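Long-range contacts in De novo designed protein CA01 (Synthetic construct, PDB 5E6G), which is a computationally designed all-helical protein, made with strategies inspired by evolution, for which no biological function is described: residues K36-L41 with I62-A67; E29-L34 with R72-G77; R86-L91 with E101-K106; R79-V84 with E109-L114. All blocks are in the same frame, centred on the assembly; numbering follows the deposited sequence.

Contact 1: K36-L41 with I62-A67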
loop_
_atom_site.group_PDB
_atom_site.type_symbol
_atom_site.label_atom_id
_atom_site.label_comp_id
_atom_site.label_asym_id
_atom_site.label_seq_id
_atom_site.Cartn_x
_atom_site.Cartn_y
_atom_site.Cartn_z
ATOM N N LYS A 36 -2.700 10.907 -0.283
ATOM C CA LYS A 36 -2.022 11.612 0.799
ATOM C C LYS A 36 -0.893 10.752 1.366
ATOM O O LYS A 36 0.154 11.271 1.746
ATOM C CB LYS A 36 -3.018 12.002 1.900
ATOM C CG LYS A 36 -3.385 10.886 2.862
ATOM C CD LYS A 36 -4.826 11.007 3.333
ATOM C CE LYS A 36 -5.150 9.985 4.414
ATOM N NZ LYS A 36 -4.504 8.663 4.168
ATOM N N ILE A 37 -1.109 9.439 1.403
ATOM C CA ILE A 37 -0.099 8.496 1.875
ATOM C C ILE A 37 1.172 8.594 1.037
ATOM O O ILE A 37 2.279 8.613 1.574
ATOM C CB ILE A 37 -0.630 7.041 1.842
ATOM C CG1 ILE A 37 -1.602 6.810 2.998
ATOM C CG2 ILE A 37 0.515 6.032 1.939
ATOM C CD1 ILE A 37 -2.392 5.511 2.903
ATOM N N LEU A 38 1.005 8.644 -0.282
ATOM C CA LEU A 38 2.135 8.783 -1.194
ATOM C C LEU A 38 2.882 10.083 -0.927
ATOM O O LEU A 38 4.103 10.145 -1.054
ATOM C CB LEU A 38 1.660 8.741 -2.647
ATOM C CG LEU A 38 1.310 7.358 -3.198
ATOM C CD1 LEU A 38 0.351 7.478 -4.372
ATOM C CD2 LEU A 38 2.574 6.614 -3.610
ATOM N N LYS A 39 2.135 11.118 -0.559
ATOM C CA LYS A 39 2.717 12.418 -0.252
ATOM C C LYS A 39 3.500 12.337 1.054
ATOM O O LYS A 39 4.607 12.861 1.162
ATOM C CB LYS A 39 1.624 13.483 -0.156
ATOM C CG LYS A 39 1.993 14.822 -0.775
ATOM C CD LYS A 39 0.763 15.695 -0.977
ATOM C CE LYS A 39 -0.047 15.263 -2.193
ATOM N NZ LYS A 39 0.662 15.557 -3.470
ATOM N N GLN A 40 2.914 11.666 2.040
ATOM C CA GLN A 40 3.574 11.437 3.318
ATOM C C GLN A 40 4.846 10.616 3.135
ATOM O O GLN A 40 5.879 10.920 3.727
ATOM C CB GLN A 40 2.626 10.730 4.289
ATOM C CG GLN A 40 1.456 11.590 4.740
ATOM C CD GLN A 40 0.435 10.818 5.552
ATOM O OE1 GLN A 40 0.296 9.602 5.409
ATOM N NE2 GLN A 40 -0.286 11.523 6.417
ATOM N N LEU A 41 4.766 9.580 2.306
ATOM C CA LEU A 41 5.909 8.708 2.059
ATOM C C LEU A 41 7.055 9.462 1.386
ATOM O O LEU A 41 8.224 9.175 1.641
ATOM C CB LEU A 41 5.491 7.510 1.199
ATOM C CG LEU A 41 4.637 6.451 1.902
ATOM C CD1 LEU A 41 4.009 5.502 0.892
ATOM C CD2 LEU A 41 5.465 5.674 2.913
ATOM N N ILE A 62 9.907 1.256 -1.101
ATOM C CA ILE A 62 9.127 0.085 -1.495
ATOM C C ILE A 62 7.646 0.313 -1.199
ATOM O O ILE A 62 6.785 -0.006 -2.020
ATOM C CB ILE A 62 9.607 -1.191 -0.776
ATOM C CG1 ILE A 62 11.043 -1.517 -1.192
ATOM C CG2 ILE A 62 8.689 -2.375 -1.101
ATOM C CD1 ILE A 62 11.688 -2.628 -0.385
ATOM N N ALA A 63 7.360 0.867 -0.025
ATOM C CA ALA A 63 5.988 1.176 0.369
ATOM C C ALA A 63 5.359 2.183 -0.589
ATOM O O ALA A 63 4.147 2.166 -0.818
ATOM C CB ALA A 63 5.956 1.710 1.795
ATOM N N TYR A 64 6.190 3.064 -1.139
ATOM C CA TYR A 64 5.735 4.053 -2.107
ATOM C C TYR A 64 5.282 3.367 -3.393
ATOM O O TYR A 64 4.234 3.696 -3.945
ATOM C CB TYR A 64 6.849 5.060 -2.403
ATOM C CG TYR A 64 6.435 6.202 -3.303
ATOM C CD1 TYR A 64 6.507 6.085 -4.684
ATOM C CD2 TYR A 64 5.982 7.401 -2.769
ATOM C CE1 TYR A 64 6.132 7.128 -5.508
ATOM C CE2 TYR A 64 5.606 8.448 -3.586
ATOM C CZ TYR A 64 5.684 8.308 -4.954
ATOM O OH TYR A 64 5.310 9.350 -5.770
ATOM N N LEU A 65 6.076 2.408 -3.859
ATOM C CA LEU A 65 5.748 1.657 -5.063
ATOM C C LEU A 65 4.458 0.867 -4.872
ATOM O O LEU A 65 3.643 0.763 -5.791
ATOM C CB LEU A 65 6.888 0.708 -5.437
ATOM C CG LEU A 65 8.245 1.338 -5.770
ATOM C CD1 LEU A 65 9.258 0.251 -6.104
ATOM C CD2 LEU A 65 8.137 2.338 -6.909
ATOM N N ALA A 66 4.277 0.313 -3.676
ATOM C CA ALA A 66 3.085 -0.468 -3.363
ATOM C C ALA A 66 1.832 0.400 -3.435
ATOM O O ALA A 66 0.855 0.048 -4.102
ATOM C CB ALA A 66 3.212 -1.100 -1.983
ATOM N N ALA A 67 1.872 1.539 -2.750
ATOM C CA ALA A 67 0.746 2.466 -2.715
ATOM C C ALA A 67 0.438 2.999 -4.107
ATOM O O ALA A 67 -0.721 3.216 -4.461
ATOM C CB ALA A 67 1.037 3.620 -1.762
#
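L41 N donates to I37 O at 2.8 Å, an ordinary helical bond; no hydrogen bond joins K36-L41 to I62-A67, and what holds them together is apolar packing. The main event is L38 against Y64, whose side chains meet at about a right angle. Methyl CD2 of L38 sits over the centre of the tyrosine ring, 3.6 Å from its centroid and only 14° off the normal, a well-formed CH-pi contact. The ring reaches this place because its CG stands anti to the backbone N (chi1 -175°), turning it toward helix 36-41, under the L38 methyl. A tyrosine suits this partly exposed side, offering a flat face to the leucine. L41 approaches differently: its CB lies in the ring plane, at the edge, 4.0 Å from Y64 CD2, so leucines touch both a face and an edge. Replacing Y64 with an alanine would probably leave the CD2 methyl of L38 without its aromatic face and open a gap beside L41. Deeper in, the small residues A63 and A67 leave room for the leucines. A67 CB meets L38 CD2 at 3.8 Å, and A63 CB lies 4.1 Å from L41 CD2. V129 of helix 121-130 covers both alanines. The axes of the two segments, 9.7 Å apart and 163° from each other, fit the antiparallel alpha-hairpin formed by helices 24-50 and 54-75.

Contact 2: E29-L34 with R72-G77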
loop_
_atom_site.group_PDB
_atom_site.type_symbol
_atom_site.label_atom_id
_atom_site.label_comp_id
_atom_site.label_asym_id
_atom_site.label_seq_id
_atom_site.Cartn_x
_atom_site.Cartn_y
_atom_site.Cartn_z
ATOM N N GLU A 29 -12.596 6.234 -1.733
ATOM C CA GLU A 29 -12.012 6.595 -0.445
ATOM C C GLU A 29 -10.572 6.100 -0.332
ATOM O O GLU A 29 -9.693 6.824 0.136
ATOM C CB GLU A 29 -12.843 6.021 0.705
ATOM C CG GLU A 29 -14.175 6.719 0.928
ATOM C CD GLU A 29 -14.984 6.088 2.047
ATOM O OE1 GLU A 29 -14.395 5.356 2.873
ATOM O OE2 GLU A 29 -16.210 6.318 2.101
ATOM N N ILE A 30 -10.342 4.864 -0.763
ATOM C CA ILE A 30 -9.019 4.255 -0.682
ATOM C C ILE A 30 -8.033 4.967 -1.607
ATOM O O ILE A 30 -6.880 5.184 -1.236
ATOM C CB ILE A 30 -9.076 2.747 -1.027
ATOM C CG1 ILE A 30 -9.892 2.005 0.034
ATOM C CG2 ILE A 30 -7.669 2.149 -1.118
ATOM C CD1 ILE A 30 -10.203 0.562 -0.308
ATOM N N ARG A 31 -8.485 5.330 -2.805
ATOM C CA ARG A 31 -7.631 6.044 -3.751
ATOM C C ARG A 31 -7.235 7.411 -3.199
ATOM O O ARG A 31 -6.107 7.867 -3.389
ATOM C CB ARG A 31 -8.330 6.214 -5.102
ATOM C CG ARG A 31 -8.384 4.947 -5.946
ATOM C CD ARG A 31 -8.729 5.260 -7.394
ATOM N NE ARG A 31 -10.022 5.929 -7.532
ATOM C CZ ARG A 31 -11.182 5.306 -7.723
ATOM N NH1 ARG A 31 -11.235 3.982 -7.801
ATOM N NH2 ARG A 31 -12.298 6.012 -7.838
ATOM N N GLN A 32 -8.175 8.061 -2.520
ATOM C CA GLN A 32 -7.919 9.359 -1.908
ATOM C C GLN A 32 -6.962 9.223 -0.729
ATOM O O GLN A 32 -6.067 10.046 -0.546
ATOM C CB GLN A 32 -9.230 10.000 -1.456
ATOM C CG GLN A 32 -10.077 10.526 -2.602
ATOM C CD GLN A 32 -11.492 10.867 -2.177
ATOM O OE1 GLN A 32 -11.882 10.636 -1.033
ATOM N NE2 GLN A 32 -12.270 11.417 -3.102
ATOM N N ALA A 33 -7.157 8.175 0.067
ATOM C CA ALA A 33 -6.264 7.890 1.183
ATOM C C ALA A 33 -4.858 7.599 0.674
ATOM O O ALA A 33 -3.875 8.019 1.274
ATOM C CB ALA A 33 -6.787 6.720 1.997
ATOM N N LEU A 34 -4.768 6.884 -0.441
ATOM C CA LEU A 34 -3.474 6.538 -1.020
ATOM C C LEU A 34 -2.751 7.769 -1.562
ATOM O O LEU A 34 -1.520 7.810 -1.581
ATOM C CB LEU A 34 -3.651 5.500 -2.129
ATOM C CG LEU A 34 -3.971 4.081 -1.654
ATOM C CD1 LEU A 34 -4.553 3.258 -2.791
ATOM C CD2 LEU A 34 -2.728 3.407 -1.083
ATOM N N ARG A 72 -3.159 2.985 -8.948
ATOM C CA ARG A 72 -3.458 2.970 -10.378
ATOM C C ARG A 72 -4.400 1.822 -10.734
ATOM O O ARG A 72 -5.210 1.939 -11.655
ATOM C CB ARG A 72 -2.168 2.887 -11.210
ATOM C CG ARG A 72 -1.437 1.541 -11.210
ATOM C CD ARG A 72 -0.952 1.153 -12.610
ATOM N NE ARG A 72 -1.827 0.164 -13.247
ATOM C CZ ARG A 72 -2.299 0.244 -14.491
ATOM N NH1 ARG A 72 -1.995 1.272 -15.276
ATOM N NH2 ARG A 72 -3.083 -0.718 -14.957
ATOM N N LEU A 73 -4.298 0.720 -9.998
ATOM C CA LEU A 73 -5.166 -0.430 -10.223
ATOM C C LEU A 73 -6.614 -0.069 -9.919
ATOM O O LEU A 73 -7.519 -0.395 -10.688
ATOM C CB LEU A 73 -4.721 -1.618 -9.370
ATOM C CG LEU A 73 -3.470 -2.347 -9.865
ATOM C CD1 LEU A 73 -2.920 -3.260 -8.784
ATOM C CD2 LEU A 73 -3.771 -3.137 -11.137
ATOM N N LEU A 74 -6.828 0.617 -8.800
ATOM C CA LEU A 74 -8.164 1.060 -8.423
ATOM C C LEU A 74 -8.685 2.130 -9.382
ATOM O O LEU A 74 -9.890 2.218 -9.628
ATOM C CB LEU A 74 -8.165 1.596 -6.991
ATOM C CG LEU A 74 -7.881 0.582 -5.881
ATOM C CD1 LEU A 74 -7.835 1.281 -4.530
ATOM C CD2 LEU A 74 -8.922 -0.529 -5.871
ATOM N N ALA A 75 -7.778 2.945 -9.913
ATOM C CA ALA A 75 -8.147 3.970 -10.885
ATOM C C ALA A 75 -8.541 3.316 -12.204
ATOM O O ALA A 75 -9.316 3.870 -12.979
ATOM C CB ALA A 75 -7.000 4.946 -11.097
ATOM N N GLU A 76 -7.995 2.128 -12.442
ATOM C CA GLU A 76 -8.295 1.355 -13.642
ATOM C C GLU A 76 -9.602 0.573 -13.501
ATOM O O GLU A 76 -9.994 -0.169 -14.402
ATOM C CB GLU A 76 -7.139 0.402 -13.942
ATOM C CG GLU A 76 -6.032 1.002 -14.791
ATOM C CD GLU A 76 -6.497 1.380 -16.184
ATOM O OE1 GLU A 76 -6.287 0.579 -17.122
ATOM O OE2 GLU A 76 -7.073 2.478 -16.337
ATOM N N GLY A 77 -10.272 0.739 -12.367
ATOM C CA GLY A 77 -11.552 0.094 -12.134
ATOM C C GLY A 77 -11.437 -1.335 -11.638
ATOM O O GLY A 77 -12.438 -2.043 -11.546
#
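With CG anti to the carbonyl carbon (chi1 -75°) and a bend at chi3 (-59°), R31 first runs toward helix 54-75 and then turns along its last residues, bringing aliphatic stem and charged head against L74. The two side chains cross obliquely, R31 CG lying 3.5 Å from L74 CB. Farther out, R31 CD comes within 3.6 Å of the backbone N of A75, and L74 CB lies at the edge of the guanidinium, in its plane. R31 NH1 is 2.9 Å from L74 O, while NH2 forms a salt bridge with E28, one turn back on its own helix. Arginine suits this border: its methylenes pack like a hydrocarbon while its head stays polar beside a helix end. A leucine in its place would probably leave E28 without its positive mate. L74 O accepts G77 N at 3.1 Å as the helix closes in a Schellman motif, where the positive phi of G77 (83°) is readily adopted by glycine. On the inner side L74 CD1 presses against I30 CG2 at 3.5 Å, and L34 CD1 stands 4.2 Å from that same methyl of L74. I80 of helix 80-93 touches both I30 and L74, and helix 121-130 closes over I30 with F124 and over L34 with V129, placing this apolar cluster where four helices meet.

Contact 3: R86-L91 with E101-K106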
loop_
_atom_site.group_PDB
_atom_site.type_symbol
_atom_site.label_atom_id
_atom_site.label_comp_id
_atom_site.label_asym_id
_atom_site.label_seq_id
_atom_site.Cartn_x
_atom_site.Cartn_y
_atom_site.Cartn_z
ATOM N N ARG A 86 -2.836 -8.328 -7.478
ATOM C CA ARG A 86 -2.039 -7.863 -8.610
ATOM C C ARG A 86 -0.913 -6.937 -8.148
ATOM O O ARG A 86 0.170 -6.933 -8.730
ATOM C CB ARG A 86 -2.925 -7.154 -9.639
ATOM C CG ARG A 86 -3.779 -8.101 -10.467
ATOM C CD ARG A 86 -4.777 -7.363 -11.344
ATOM N NE ARG A 86 -4.130 -6.640 -12.438
ATOM C CZ ARG A 86 -4.776 -5.874 -13.313
ATOM N NH1 ARG A 86 -6.092 -5.724 -13.230
ATOM N NH2 ARG A 86 -4.106 -5.252 -14.273
ATOM N N ALA A 87 -1.170 -6.159 -7.100
ATOM C CA ALA A 87 -0.140 -5.296 -6.530
ATOM C C ALA A 87 0.960 -6.136 -5.889
ATOM O O ALA A 87 2.142 -5.809 -5.987
ATOM C CB ALA A 87 -0.743 -4.344 -5.517
ATOM N N ALA A 88 0.566 -7.224 -5.237
ATOM C CA ALA A 88 1.528 -8.135 -4.627
ATOM C C ALA A 88 2.461 -8.726 -5.681
ATOM O O ALA A 88 3.664 -8.851 -5.454
ATOM C CB ALA A 88 0.809 -9.243 -3.876
ATOM N N ALA A 89 1.902 -9.086 -6.832
ATOM C CA ALA A 89 2.694 -9.632 -7.929
ATOM C C ALA A 89 3.646 -8.575 -8.485
ATOM O O ALA A 89 4.807 -8.862 -8.775
ATOM C CB ALA A 89 1.782 -10.159 -9.028
ATOM N N TYR A 90 3.136 -7.356 -8.636
ATOM C CA TYR A 90 3.941 -6.213 -9.063
ATOM C C TYR A 90 5.164 -6.048 -8.172
ATOM O O TYR A 90 6.284 -5.902 -8.656
ATOM C CB TYR A 90 3.091 -4.934 -9.045
ATOM C CG TYR A 90 3.880 -3.637 -9.051
ATOM C CD1 TYR A 90 4.383 -3.095 -7.873
ATOM C CD2 TYR A 90 4.095 -2.941 -10.230
ATOM C CE1 TYR A 90 5.095 -1.911 -7.876
ATOM C CE2 TYR A 90 4.802 -1.754 -10.240
ATOM C CZ TYR A 90 5.302 -1.246 -9.062
ATOM O OH TYR A 90 6.007 -0.064 -9.074
ATOM N N LEU A 91 4.936 -6.082 -6.862
ATOM C CA LEU A 91 5.999 -5.890 -5.886
ATOM C C LEU A 91 7.045 -6.997 -5.950
ATOM O O LEU A 91 8.236 -6.746 -5.769
ATOM C CB LEU A 91 5.402 -5.809 -4.479
ATOM C CG LEU A 91 4.580 -4.541 -4.225
ATOM C CD1 LEU A 91 3.653 -4.717 -3.033
ATOM C CD2 LEU A 91 5.504 -3.341 -4.022
ATOM N N GLU A 101 4.756 -10.596 -0.023
ATOM C CA GLU A 101 3.969 -11.624 0.649
ATOM C C GLU A 101 3.293 -11.083 1.905
ATOM O O GLU A 101 2.157 -11.451 2.208
ATOM C CB GLU A 101 4.840 -12.832 1.002
ATOM C CG GLU A 101 5.245 -13.684 -0.199
ATOM C CD GLU A 101 4.071 -14.047 -1.093
ATOM O OE1 GLU A 101 3.047 -14.535 -0.569
ATOM O OE2 GLU A 101 4.170 -13.830 -2.321
ATOM N N LEU A 102 3.987 -10.213 2.633
ATOM C CA LEU A 102 3.393 -9.546 3.785
ATOM C C LEU A 102 2.245 -8.660 3.323
ATOM O O LEU A 102 1.183 -8.614 3.946
ATOM C CB LEU A 102 4.434 -8.711 4.533
ATOM C CG LEU A 102 5.477 -9.468 5.355
ATOM C CD1 LEU A 102 6.507 -8.495 5.909
ATOM C CD2 LEU A 102 4.821 -10.251 6.481
ATOM N N PHE A 103 2.482 -7.954 2.222
ATOM C CA PHE A 103 1.471 -7.113 1.598
ATOM C C PHE A 103 0.253 -7.955 1.210
ATOM O O PHE A 103 -0.885 -7.567 1.463
ATOM C CB PHE A 103 2.069 -6.412 0.371
ATOM C CG PHE A 103 1.120 -5.483 -0.334
ATOM C CD1 PHE A 103 1.051 -4.144 0.015
ATOM C CD2 PHE A 103 0.316 -5.944 -1.365
ATOM C CE1 PHE A 103 0.189 -3.285 -0.642
ATOM C CE2 PHE A 103 -0.547 -5.090 -2.024
ATOM C CZ PHE A 103 -0.613 -3.758 -1.661
ATOM N N ARG A 104 0.506 -9.118 0.617
ATOM C CA ARG A 104 -0.568 -9.991 0.149
ATOM C C ARG A 104 -1.392 -10.554 1.303
ATOM O O ARG A 104 -2.622 -10.486 1.291
ATOM C CB ARG A 104 0.003 -11.147 -0.676
ATOM C CG ARG A 104 -1.056 -11.951 -1.419
ATOM C CD ARG A 104 -0.541 -13.323 -1.823
ATOM N NE ARG A 104 0.622 -13.246 -2.703
ATOM C CZ ARG A 104 0.559 -13.059 -4.018
ATOM N NH1 ARG A 104 -0.614 -12.916 -4.622
ATOM N NH2 ARG A 104 1.674 -13.006 -4.733
ATOM N N ALA A 105 -0.707 -11.118 2.294
ATOM C CA ALA A 105 -1.374 -11.751 3.426
ATOM C C ALA A 105 -2.183 -10.734 4.226
ATOM O O ALA A 105 -3.321 -11.000 4.612
ATOM C CB ALA A 105 -0.354 -12.440 4.321
ATOM N N LYS A 106 -1.591 -9.569 4.469
ATOM C CA LYS A 106 -2.278 -8.505 5.191
ATOM C C LYS A 106 -3.445 -7.961 4.375
ATOM O O LYS A 106 -4.517 -7.678 4.916
ATOM C CB LYS A 106 -1.306 -7.375 5.535
ATOM C CG LYS A 106 -1.928 -6.235 6.335
ATOM C CD LYS A 106 -2.480 -6.719 7.668
ATOM C CE LYS A 106 -2.962 -5.558 8.523
ATOM N NZ LYS A 106 -3.344 -5.995 9.895
#
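R104 begins its path across A88 at CB, 3.8 Å from A88 CB, and CG stays within 4.1 Å of the same methyl. The chain then bends at chi3 (-60°), folding the guanidinium back over the alanine. NE makes a weak salt-bridge bond of 3.5 Å to E101 OE1, one turn earlier on its own helix, and the carboxylate carbon of E101 lies in the guanidinium plane at its edge. A88 CB lies over the centre of the guanidinium, 3.8 Å from R104 CZ, so the methyl covers one face of the flat group. At the tip, R104 NH1 donates to Q85 on the facing helix, and NH2 stays 4.0 Å from A88 CB. Such close passage needs a small residue, and A88 provides it. Helices 80-93 and 97-115, successive in the chain, form an antiparallel alpha-hairpin; the axes of segments 86-91 and 101-106 lie 8.8 Å apart, their directions 172° from each other. On its inner side lies F103, whose CG, anti to the backbone N (chi1 -178°), swings the ring toward A87 and L91, which both approach from the same side of its plane. L91 CD1 stands over that face, 4.0 Å from the F103 ring centroid and displaced toward the rim, in a CH-pi contact. A87 CB meets F103 CE2 at 3.6 Å, another place where an alanine makes room for a bulky neighbour. Beyond them, L128 of helix 121-130 and P132 also touch the phenylalanine.

Contact 4: R79-V84 with E109-L114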
loop_
_atom_site.group_PDB
_atom_site.type_symbol
_atom_site.label_atom_id
_atom_site.label_comp_id
_atom_site.label_asym_id
_atom_site.label_seq_id
_atom_site.Cartn_x
_atom_site.Cartn_y
_atom_site.Cartn_z
ATOM N N ARG A 79 -11.317 -4.355 -9.180
ATOM C CA ARG A 79 -11.946 -4.605 -7.886
ATOM C C ARG A 79 -10.881 -4.737 -6.796
ATOM O O ARG A 79 -9.752 -5.151 -7.062
ATOM C CB ARG A 79 -12.822 -5.859 -7.946
ATOM C CG ARG A 79 -12.062 -7.155 -8.191
ATOM C CD ARG A 79 -12.977 -8.225 -8.771
ATOM N NE ARG A 79 -14.184 -8.405 -7.971
ATOM C CZ ARG A 79 -14.275 -9.200 -6.908
ATOM N NH1 ARG A 79 -13.228 -9.906 -6.499
ATOM N NH2 ARG A 79 -15.422 -9.291 -6.250
ATOM N N ILE A 80 -11.247 -4.381 -5.571
ATOM C CA ILE A 80 -10.277 -4.262 -4.483
ATOM C C ILE A 80 -9.561 -5.575 -4.153
ATOM O O ILE A 80 -8.342 -5.573 -3.967
ATOM C CB ILE A 80 -10.957 -3.708 -3.212
ATOM C CG1 ILE A 80 -11.403 -2.264 -3.459
ATOM C CG2 ILE A 80 -10.007 -3.752 -2.017
ATOM C CD1 ILE A 80 -12.444 -1.763 -2.486
ATOM N N PRO A 81 -10.299 -6.698 -4.076
ATOM C CA PRO A 81 -9.618 -7.969 -3.788
ATOM C C PRO A 81 -8.573 -8.329 -4.843
ATOM O O PRO A 81 -7.507 -8.842 -4.502
ATOM C CB PRO A 81 -10.759 -8.993 -3.786
ATOM C CG PRO A 81 -11.991 -8.197 -3.518
ATOM C CD PRO A 81 -11.760 -6.870 -4.167
ATOM N N GLU A 82 -8.881 -8.055 -6.107
ATOM C CA GLU A 82 -7.966 -8.360 -7.200
ATOM C C GLU A 82 -6.786 -7.389 -7.209
ATOM O O GLU A 82 -5.657 -7.778 -7.511
ATOM C CB GLU A 82 -8.702 -8.313 -8.545
ATOM C CG GLU A 82 -7.862 -8.777 -9.730
ATOM C CD GLU A 82 -8.612 -8.706 -11.050
ATOM O OE1 GLU A 82 -9.819 -8.392 -11.033
ATOM O OE2 GLU A 82 -7.991 -8.966 -12.104
ATOM N N ALA A 83 -7.054 -6.131 -6.872
ATOM C CA ALA A 83 -6.016 -5.103 -6.832
ATOM C C ALA A 83 -4.907 -5.487 -5.858
ATOM O O ALA A 83 -3.722 -5.332 -6.159
ATOM C CB ALA A 83 -6.615 -3.757 -6.448
ATOM N N VAL A 84 -5.302 -5.991 -4.693
ATOM C CA VAL A 84 -4.351 -6.450 -3.689
ATOM C C VAL A 84 -3.439 -7.530 -4.264
ATOM O O VAL A 84 -2.222 -7.469 -4.109
ATOM C CB VAL A 84 -5.078 -6.997 -2.436
ATOM C CG1 VAL A 84 -4.102 -7.676 -1.480
ATOM C CG2 VAL A 84 -5.820 -5.878 -1.727
ATOM N N GLU A 109 -6.407 -10.096 4.587
ATOM C CA GLU A 109 -6.982 -9.920 5.913
ATOM C C GLU A 109 -7.763 -8.612 5.982
ATOM O O GLU A 109 -8.837 -8.552 6.576
ATOM C CB GLU A 109 -5.876 -9.946 6.974
ATOM C CG GLU A 109 -6.366 -10.199 8.392
ATOM C CD GLU A 109 -5.240 -10.548 9.352
ATOM O OE1 GLU A 109 -4.191 -11.056 8.897
ATOM O OE2 GLU A 109 -5.405 -10.314 10.567
ATOM N N LEU A 110 -7.218 -7.569 5.360
ATOM C CA LEU A 110 -7.852 -6.255 5.359
ATOM C C LEU A 110 -9.128 -6.231 4.521
ATOM O O LEU A 110 -10.075 -5.521 4.853
ATOM C CB LEU A 110 -6.880 -5.192 4.841
ATOM C CG LEU A 110 -5.760 -4.759 5.789
ATOM C CD1 LEU A 110 -4.783 -3.844 5.066
ATOM C CD2 LEU A 110 -6.319 -4.066 7.023
ATOM N N VAL A 111 -9.143 -6.991 3.428
ATOM C CA VAL A 111 -10.333 -7.103 2.589
ATOM C C VAL A 111 -11.490 -7.658 3.412
ATOM O O VAL A 111 -12.600 -7.124 3.381
ATOM C CB VAL A 111 -10.075 -8.008 1.359
ATOM C CG1 VAL A 111 -11.389 -8.452 0.710
ATOM C CG2 VAL A 111 -9.202 -7.286 0.345
ATOM N N LYS A 112 -11.214 -8.736 4.141
ATOM C CA LYS A 112 -12.179 -9.334 5.058
ATOM C C LYS A 112 -12.752 -8.305 6.022
ATOM O O LYS A 112 -13.967 -8.188 6.173
ATOM C CB LYS A 112 -11.520 -10.459 5.853
ATOM C CG LYS A 112 -11.410 -11.785 5.121
ATOM C CD LYS A 112 -10.171 -12.573 5.556
ATOM C CE LYS A 112 -9.960 -12.559 7.070
ATOM N NZ LYS A 112 -8.782 -13.377 7.475
ATOM N N ARG A 113 -11.867 -7.560 6.673
ATOM C CA ARG A 113 -12.276 -6.586 7.675
ATOM C C ARG A 113 -12.933 -5.370 7.034
ATOM O O ARG A 113 -13.725 -4.674 7.669
ATOM C CB ARG A 113 -11.073 -6.157 8.516
ATOM C CG ARG A 113 -10.715 -7.161 9.599
ATOM C CD ARG A 113 -9.444 -6.776 10.337
ATOM N NE ARG A 113 -9.541 -5.459 10.960
ATOM C CZ ARG A 113 -10.214 -5.203 12.079
ATOM N NH1 ARG A 113 -10.869 -6.171 12.707
ATOM N NH2 ARG A 113 -10.239 -3.971 12.568
ATOM N N LEU A 114 -12.608 -5.123 5.770
ATOM C CA LEU A 114 -13.177 -3.997 5.046
ATOM C C LEU A 114 -14.639 -4.248 4.693
ATOM O O LEU A 114 -15.492 -3.382 4.884
ATOM C CB LEU A 114 -12.375 -3.723 3.773
ATOM C CG LEU A 114 -12.871 -2.545 2.932
ATOM C CD1 LEU A 114 -12.645 -1.249 3.682
ATOM C CD2 LEU A 114 -12.186 -2.514 1.573
#
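Helix 80-84 and helix 109-114 run antiparallel, their directions 165° from each other and their axes 10.3 Å apart, with P81 and V111 nearest by CA at 6.5 Å. V111 occupies the middle, its two methyls shared among three partners. V111 CG2 lies 4.2 Å from V84 CG2 and 4.3 Å from I80 CG2, while V111 CG1 is turned to the ring of P81, 4.3 Å from its CG. A beta-branched valine suits this place, since its methyls spread to both sides without a long, mobile chain; the spacing is that of light van der Waals packing, with no hydrogen bond across the pair. These segments form the outer part of the alpha-hairpin made by helices 80-93 and 97-115, at the start of the first and near the end of the second. R79 is the N-cap residue, its O accepting A83 N at 2.9 Å. P81 falls in the first turn, where a proline costs little because no earlier helical carbonyl awaits its missing N-H. P81 CD lies over one face of the R79 guanidinium, toward its rim. Outside the two segments, R79 NE pairs in a salt bridge with a phosphate ion, probably from the crystallisation liquor. Toward the interior, I80 and L114 meet tip to tip, I80 CD1 4.1 Å from L114 CD2. L114 gets there with CG anti to its own N (chi1 -179°) and a turn at chi2 (68°). I30 of helix 24-50 touches both of these residues, and F124 of helix 121-130 packs on I80.

The four contacts belong to two successive alpha-hairpins. Contacts 1 and 2 share helices 24-50 and 54-75, and contact 1 is nested within the loop that contact 2 closes; their centres are 12 Å apart. Contacts 3 and 4 share helices 80-93 and 97-115, contact 3 nested inside contact 4. The centres of contacts 3 and 4 are 11 Å apart. The first pair closes before the second opens. Packing joins the hairpins: A66 lies against L91 and F103 between contacts 1 and 3, and L74 and I30 meet I80 between contacts 2 and 4. Contacts 1 and 4, with centres 18 Å apart, do not touch. Helix 121-130 packs against both hairpins, consistent with a single core shared by the five helices.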